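Local coordinates for putative ABC-transporter ATP-binding protein (Alicyclobacillus acidocaldarius, PDB 1Z47) that probably binds and hydrolyses ATP to drive sulfate uptake, as the nucleotide-binding subunit of an ABC transporter, at residues L60-E65 against V166-E171; V72-K77 against R87-V92. All coordinates share one frame; numbering follows the deposited sequence.

The two contacts exemplify how an ABC ATPase joins layers of secondary structure through a few aliphatic side chains and one arginine. Contact 1 sets the end of helix 54-62 against strand 166-170; contact 2 sets the hairpin that follows this helix against Arg87 and the start of strand 89-93. Their centres lie about 9 Å apart. Strands 166-170 and 89-93 are parallel neighbours, probably hydrogen-bonded from Val166 N to Asn88 O (2.8 Å) and from Gly90 N to Val166 O (2.6 Å). Arg87 also packs against contact 1, its CZ 3.4 Å from Gly63 CA. Helix 54-62 begins with the end of the probable P-loop, so contact 1 lies at the opposite end of that helix.

Contact 1 of 2, residues L60-E65 against V166-E171; sequences LIAGLE and VLLFDE
Leu168 meets the last turn of helix 54-62 with both branches of its side chain, CD1 lying against Ala62 and Ile61 and CD2 against Ile61. Its CD1 reaches the methyl of Ala62, with CD1 to CB at 3.7 Å, and the same CD1 lies equally close to the backbone, 3.7 Å from Ala62 N. The other branch, CD2, is directed to Ile61, where it stands 4.0 Å from CG2. That Ile61 methyl thus rests against the forked end of the leucine, since CD1 of Leu168 is also 4.0 Å from CG2. The leucine lies slantwise to the isoleucine. On the helix side the meeting depends on the isoleucine torsion: with chi1 at -62°, CG1 sits beside the backbone N and the shorter branch, CG2, is the one offered to the strand. All three residues are buried; their side-chain contacts are apolar, and no hydrogen bond spans the two segments.

A second shell holds these groups in place. Leu168 also touches Leu58, one turn earlier in the helix, and Val200 on the adjacent strand 198-203, while Ile61 is covered by Ile15 and Phe17 of strand 15-22. The helix stops just past the contact: Gly63 leaves helical geometry with a phi of 101°, and Glu65 folds back in a salt bridge from OE1 to Arg59 NH1.

Farther along the strand, the side chain of Asp170 touches Thr55 and Leu58. A hydrophobic strand ending at Asp170, with Glu171 just beyond it, fits the Walker B motif, and helix 54-62 begins with the last residues of a probable Walker A motif. Packing of the Walker A helix on the Walker B strand is characteristic of the P-loop NTPase core.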
loop_
_atom_site.group_PDB
_atom_site.type_symbol
_atom_site.label_atom_id
_atom_site.label_comp_id
_atom_site.label_asym_id
_atom_site.label_seq_id
_atom_site.Cartn_x
_atom_site.Cartn_y
_atom_site.Cartn_z
ATOM N N LEU B 60 -22.543 3.045 12.221
ATOM C CA LEU B 60 -23.302 3.494 13.401
ATOM C C LEU B 60 -23.393 5.021 13.391
ATOM O O LEU B 60 -24.358 5.590 13.896
ATOM C CB LEU B 60 -22.623 3.077 14.714
ATOM C CG LEU B 60 -23.070 1.880 15.561
ATOM C CD1 LEU B 60 -24.591 1.796 15.594
ATOM C CD2 LEU B 60 -22.489 0.609 15.025
ATOM N N ILE B 61 -22.373 5.680 12.841
ATOM C CA ILE B 61 -22.371 7.137 12.762
ATOM C C ILE B 61 -23.340 7.578 11.653
ATOM O O ILE B 61 -24.002 8.623 11.755
ATOM C CB ILE B 61 -20.968 7.691 12.433
ATOM C CG1 ILE B 61 -19.976 7.329 13.537
ATOM C CG2 ILE B 61 -21.035 9.212 12.278
ATOM C CD1 ILE B 61 -18.536 7.746 13.229
ATOM N N ALA B 62 -23.425 6.770 10.597
ATOM C CA ALA B 62 -24.308 7.075 9.470
ATOM C C ALA B 62 -25.779 6.831 9.802
ATOM O O ALA B 62 -26.668 7.506 9.288
ATOM C CB ALA B 62 -23.911 6.239 8.256
ATOM N N GLY B 63 -26.038 5.863 10.665
ATOM C CA GLY B 63 -27.405 5.554 11.011
ATOM C C GLY B 63 -27.808 4.331 10.228
ATOM O O GLY B 63 -28.937 3.881 10.312
ATOM N N LEU B 64 -26.866 3.786 9.462
ATOM C CA LEU B 64 -27.136 2.586 8.674
ATOM C C LEU B 64 -27.288 1.396 9.612
ATOM O O LEU B 64 -27.858 0.374 9.247
ATOM C CB LEU B 64 -26.001 2.339 7.679
ATOM C CG LEU B 64 -26.013 3.332 6.512
ATOM C CD1 LEU B 64 -24.678 3.301 5.774
ATOM C CD2 LEU B 64 -27.186 2.988 5.576
ATOM N N GLU B 65 -26.763 1.548 10.825
ATOM C CA GLU B 65 -26.839 0.521 11.859
ATOM C C GLU B 65 -27.248 1.227 13.139
ATOM O O GLU B 65 -26.981 2.416 13.306
ATOM C CB GLU B 65 -25.474 -0.137 12.073
ATOM C CG GLU B 65 -24.967 -0.939 10.890
ATOM C CD GLU B 65 -25.712 -2.246 10.714
ATOM O OE1 GLU B 65 -25.432 -2.959 9.726
ATOM O OE2 GLU B 65 -26.573 -2.565 11.565
ATOM N N VAL B 166 -20.966 16.116 9.013
ATOM C CA VAL B 166 -20.016 15.011 9.039
ATOM C C VAL B 166 -19.871 14.360 7.664
ATOM O O VAL B 166 -20.833 14.191 6.926
ATOM C CB VAL B 166 -20.443 13.941 10.075
ATOM C CG1 VAL B 166 -19.376 12.858 10.162
ATOM C CG2 VAL B 166 -20.641 14.589 11.464
ATOM N N LEU B 167 -18.635 13.993 7.345
ATOM C CA LEU B 167 -18.300 13.358 6.085
ATOM C C LEU B 167 -17.756 11.950 6.429
ATOM O O LEU B 167 -16.802 11.832 7.209
ATOM C CB LEU B 167 -17.238 14.213 5.396
ATOM C CG LEU B 167 -17.137 14.239 3.870
ATOM C CD1 LEU B 167 -18.469 14.671 3.258
ATOM C CD2 LEU B 167 -16.029 15.212 3.469
ATOM N N LEU B 168 -18.389 10.912 5.884
ATOM C CA LEU B 168 -17.974 9.524 6.123
ATOM C C LEU B 168 -17.437 8.807 4.873
ATOM O O LEU B 168 -18.122 8.738 3.842
ATOM C CB LEU B 168 -19.153 8.729 6.673
ATOM C CG LEU B 168 -19.825 9.364 7.900
ATOM C CD1 LEU B 168 -20.986 8.494 8.350
ATOM C CD2 LEU B 168 -18.791 9.535 9.011
ATOM N N PHE B 169 -16.234 8.230 4.967
ATOM C CA PHE B 169 -15.653 7.515 3.815
ATOM C C PHE B 169 -15.534 6.024 4.115
ATOM O O PHE B 169 -14.905 5.652 5.099
ATOM C CB PHE B 169 -14.256 8.059 3.490
ATOM C CG PHE B 169 -14.242 9.504 3.088
ATOM C CD1 PHE B 169 -14.343 10.508 4.043
ATOM C CD2 PHE B 169 -14.150 9.859 1.745
ATOM C CE1 PHE B 169 -14.355 11.848 3.671
ATOM C CE2 PHE B 169 -14.162 11.196 1.353
ATOM C CZ PHE B 169 -14.265 12.193 2.318
ATOM N N ASP B 170 -16.145 5.171 3.302
ATOM C CA ASP B 170 -16.015 3.735 3.533
ATOM C C ASP B 170 -15.150 3.087 2.445
ATOM O O ASP B 170 -15.686 2.522 1.486
ATOM C CB ASP B 170 -17.382 3.060 3.556
ATOM C CG ASP B 170 -17.326 1.635 4.098
ATOM O OD1 ASP B 170 -18.371 0.952 4.050
ATOM O OD2 ASP B 170 -16.251 1.189 4.583
ATOM N N GLU B 171 -13.824 3.191 2.598
ATOM C CA GLU B 171 -12.851 2.613 1.658
ATOM C C GLU B 171 -13.291 2.825 0.213
ATOM O O GLU B 171 -13.244 1.901 -0.607
ATOM C CB GLU B 171 -12.690 1.107 1.915
ATOM C CG GLU B 171 -13.945 0.303 1.589
ATOM C CD GLU B 171 -13.734 -1.203 1.612
ATOM O OE1 GLU B 171 -12.898 -1.713 0.821
ATOM O OE2 GLU B 171 -14.419 -1.874 2.419
#

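Contact 2 of 2, residues V72-K77 against R87-V92; sequences VWIGGK and RNVGLV
The torsions of Ile74 carry its longer branch across to the other segment: chi1 of -66° lays CG1 beside the backbone N, and chi2 of 178° extends CD1 to within 4.0 Å of Val89 CG1. These two side chains are roughly perpendicular. Arg87 arrives differently, extended from CG to NE, so that its aliphatic part runs past the isoleucine, with CD 4.3 Å from Ile74 CD1, and its guanidinium reaches Val72. There CG1 of Val72, 4.0 Å from Arg87 NH1 and also 4.0 Å from NH2, approaches the flat group obliquely.

Val72 and Ile74 belong to a beta hairpin with a two-residue loop, closed by a type I' turn. Ile74 N bonds to Lys77 O (3.1 Å) and Lys77 N to Ile74 O (3.0 Å), and Gly75 and Gly76 take the positive phi angles of the turn. The hairpin is part of the antiparallel beta subdomain of ABC ATPases, packed here on Arg87 and the start of strand 89-93, at one border of the mixed core sheet.

The guanidinium is fixed from beyond both segments. NH1 donates to Leu60 O and weakly to Ile61 O, at the C-terminal end of helix 54-62, whose dipole would be expected to suit a positive charge. NE bonds to Leu82 O.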
loop_
_atom_site.group_PDB
_atom_site.type_symbol
_atom_site.label_atom_id
_atom_site.label_comp_id
_atom_site.label_asym_id
_atom_site.label_seq_id
_atom_site.Cartn_x
_atom_site.Cartn_y
_atom_site.Cartn_z
ATOM N N VAL B 72 -25.227 7.471 20.257
ATOM C CA VAL B 72 -24.352 8.208 19.355
ATOM C C VAL B 72 -24.789 9.664 19.274
ATOM O O VAL B 72 -25.952 9.965 19.016
ATOM C CB VAL B 72 -24.356 7.603 17.931
ATOM C CG1 VAL B 72 -25.783 7.371 17.462
ATOM C CG2 VAL B 72 -23.616 8.542 16.972
ATOM N N TRP B 73 -23.838 10.560 19.487
ATOM C CA TRP B 73 -24.106 11.981 19.457
ATOM C C TRP B 73 -23.353 12.670 18.339
ATOM O O TRP B 73 -22.224 12.298 18.016
ATOM C CB TRP B 73 -23.695 12.602 20.788
ATOM C CG TRP B 73 -24.563 12.201 21.914
ATOM C CD1 TRP B 73 -24.822 10.934 22.349
ATOM C CD2 TRP B 73 -25.326 13.077 22.738
ATOM N NE1 TRP B 73 -25.709 10.966 23.400
ATOM C CE2 TRP B 73 -26.034 12.271 23.659
ATOM C CE3 TRP B 73 -25.482 14.469 22.788
ATOM C CZ2 TRP B 73 -26.888 12.813 24.621
ATOM C CZ3 TRP B 73 -26.330 15.008 23.743
ATOM C CH2 TRP B 73 -27.024 14.179 24.648
ATOM N N ILE B 74 -23.987 13.686 17.763
ATOM C CA ILE B 74 -23.400 14.471 16.691
ATOM C C ILE B 74 -23.788 15.932 16.910
ATOM O O ILE B 74 -24.970 16.272 16.901
ATOM C CB ILE B 74 -23.901 14.011 15.296
ATOM C CG1 ILE B 74 -23.409 12.586 15.004
ATOM C CG2 ILE B 74 -23.368 14.947 14.226
ATOM C CD1 ILE B 74 -23.888 12.001 13.674
ATOM N N GLY B 75 -22.786 16.784 17.105
ATOM C CA GLY B 75 -23.046 18.193 17.336
ATOM C C GLY B 75 -23.803 18.392 18.639
ATOM O O GLY B 75 -24.650 19.285 18.751
ATOM N N GLY B 76 -23.494 17.553 19.627
ATOM C CA GLY B 76 -24.156 17.632 20.918
ATOM C C GLY B 76 -25.612 17.225 20.804
ATOM O O GLY B 76 -26.410 17.470 21.706
ATOM N N LYS B 77 -25.948 16.583 19.690
ATOM C CA LYS B 77 -27.312 16.151 19.426
ATOM C C LYS B 77 -27.465 14.628 19.403
ATOM O O LYS B 77 -26.949 13.954 18.510
ATOM C CB LYS B 77 -27.760 16.748 18.091
ATOM C CG LYS B 77 -29.132 16.323 17.602
ATOM C CD LYS B 77 -29.433 16.973 16.245
ATOM C CE LYS B 77 -30.788 16.543 15.688
ATOM N NZ LYS B 77 -31.089 17.194 14.379
ATOM N N ARG B 87 -29.673 12.783 9.694
ATOM C CA ARG B 87 -28.428 13.230 10.305
ATOM C C ARG B 87 -27.691 14.192 9.389
ATOM O O ARG B 87 -27.869 14.170 8.170
ATOM C CB ARG B 87 -27.540 12.026 10.650
ATOM C CG ARG B 87 -28.242 10.970 11.506
ATOM C CD ARG B 87 -27.288 9.880 11.995
ATOM N NE ARG B 87 -27.981 8.863 12.787
ATOM C CZ ARG B 87 -27.372 7.904 13.484
ATOM N NH1 ARG B 87 -26.046 7.820 13.495
ATOM N NH2 ARG B 87 -28.092 7.030 14.177
ATOM N N ASN B 88 -26.864 15.044 9.979
ATOM C CA ASN B 88 -26.109 16.031 9.215
ATOM C C ASN B 88 -24.807 15.398 8.714
ATOM O O ASN B 88 -23.713 15.906 8.976
ATOM C CB ASN B 88 -25.804 17.230 10.116
ATOM C CG ASN B 88 -25.941 18.561 9.397
ATOM O OD1 ASN B 88 -25.036 18.997 8.687
ATOM N ND2 ASN B 88 -27.087 19.213 9.579
ATOM N N VAL B 89 -24.933 14.300 7.977
ATOM C CA VAL B 89 -23.760 13.582 7.482
ATOM C C VAL B 89 -23.837 13.234 5.999
ATOM O O VAL B 89 -24.899 12.893 5.487
ATOM C CB VAL B 89 -23.570 12.277 8.266
ATOM C CG1 VAL B 89 -23.503 12.569 9.758
ATOM C CG2 VAL B 89 -24.714 11.328 7.965
ATOM N N GLY B 90 -22.699 13.310 5.317
ATOM C CA GLY B 90 -22.665 12.985 3.903
ATOM C C GLY B 90 -21.879 11.705 3.684
ATOM O O GLY B 90 -20.910 11.461 4.391
ATOM N N LEU B 91 -22.282 10.901 2.705
ATOM C CA LEU B 91 -21.608 9.636 2.425
ATOM C C LEU B 91 -20.801 9.546 1.126
ATOM O O LEU B 91 -21.281 9.901 0.050
ATOM C CB LEU B 91 -22.637 8.512 2.427
ATOM C CG LEU B 91 -23.284 8.079 3.744
ATOM C CD1 LEU B 91 -23.399 9.231 4.716
ATOM C CD2 LEU B 91 -24.644 7.485 3.428
ATOM N N VAL B 92 -19.571 9.057 1.244
ATOM C CA VAL B 92 -18.687 8.830 0.095
ATOM C C VAL B 92 -18.295 7.356 0.281
ATOM O O VAL B 92 -17.230 7.028 0.821
ATOM C CB VAL B 92 -17.418 9.720 0.143
ATOM C CG1 VAL B 92 -16.643 9.584 -1.161
ATOM C CG2 VAL B 92 -17.800 11.182 0.388
#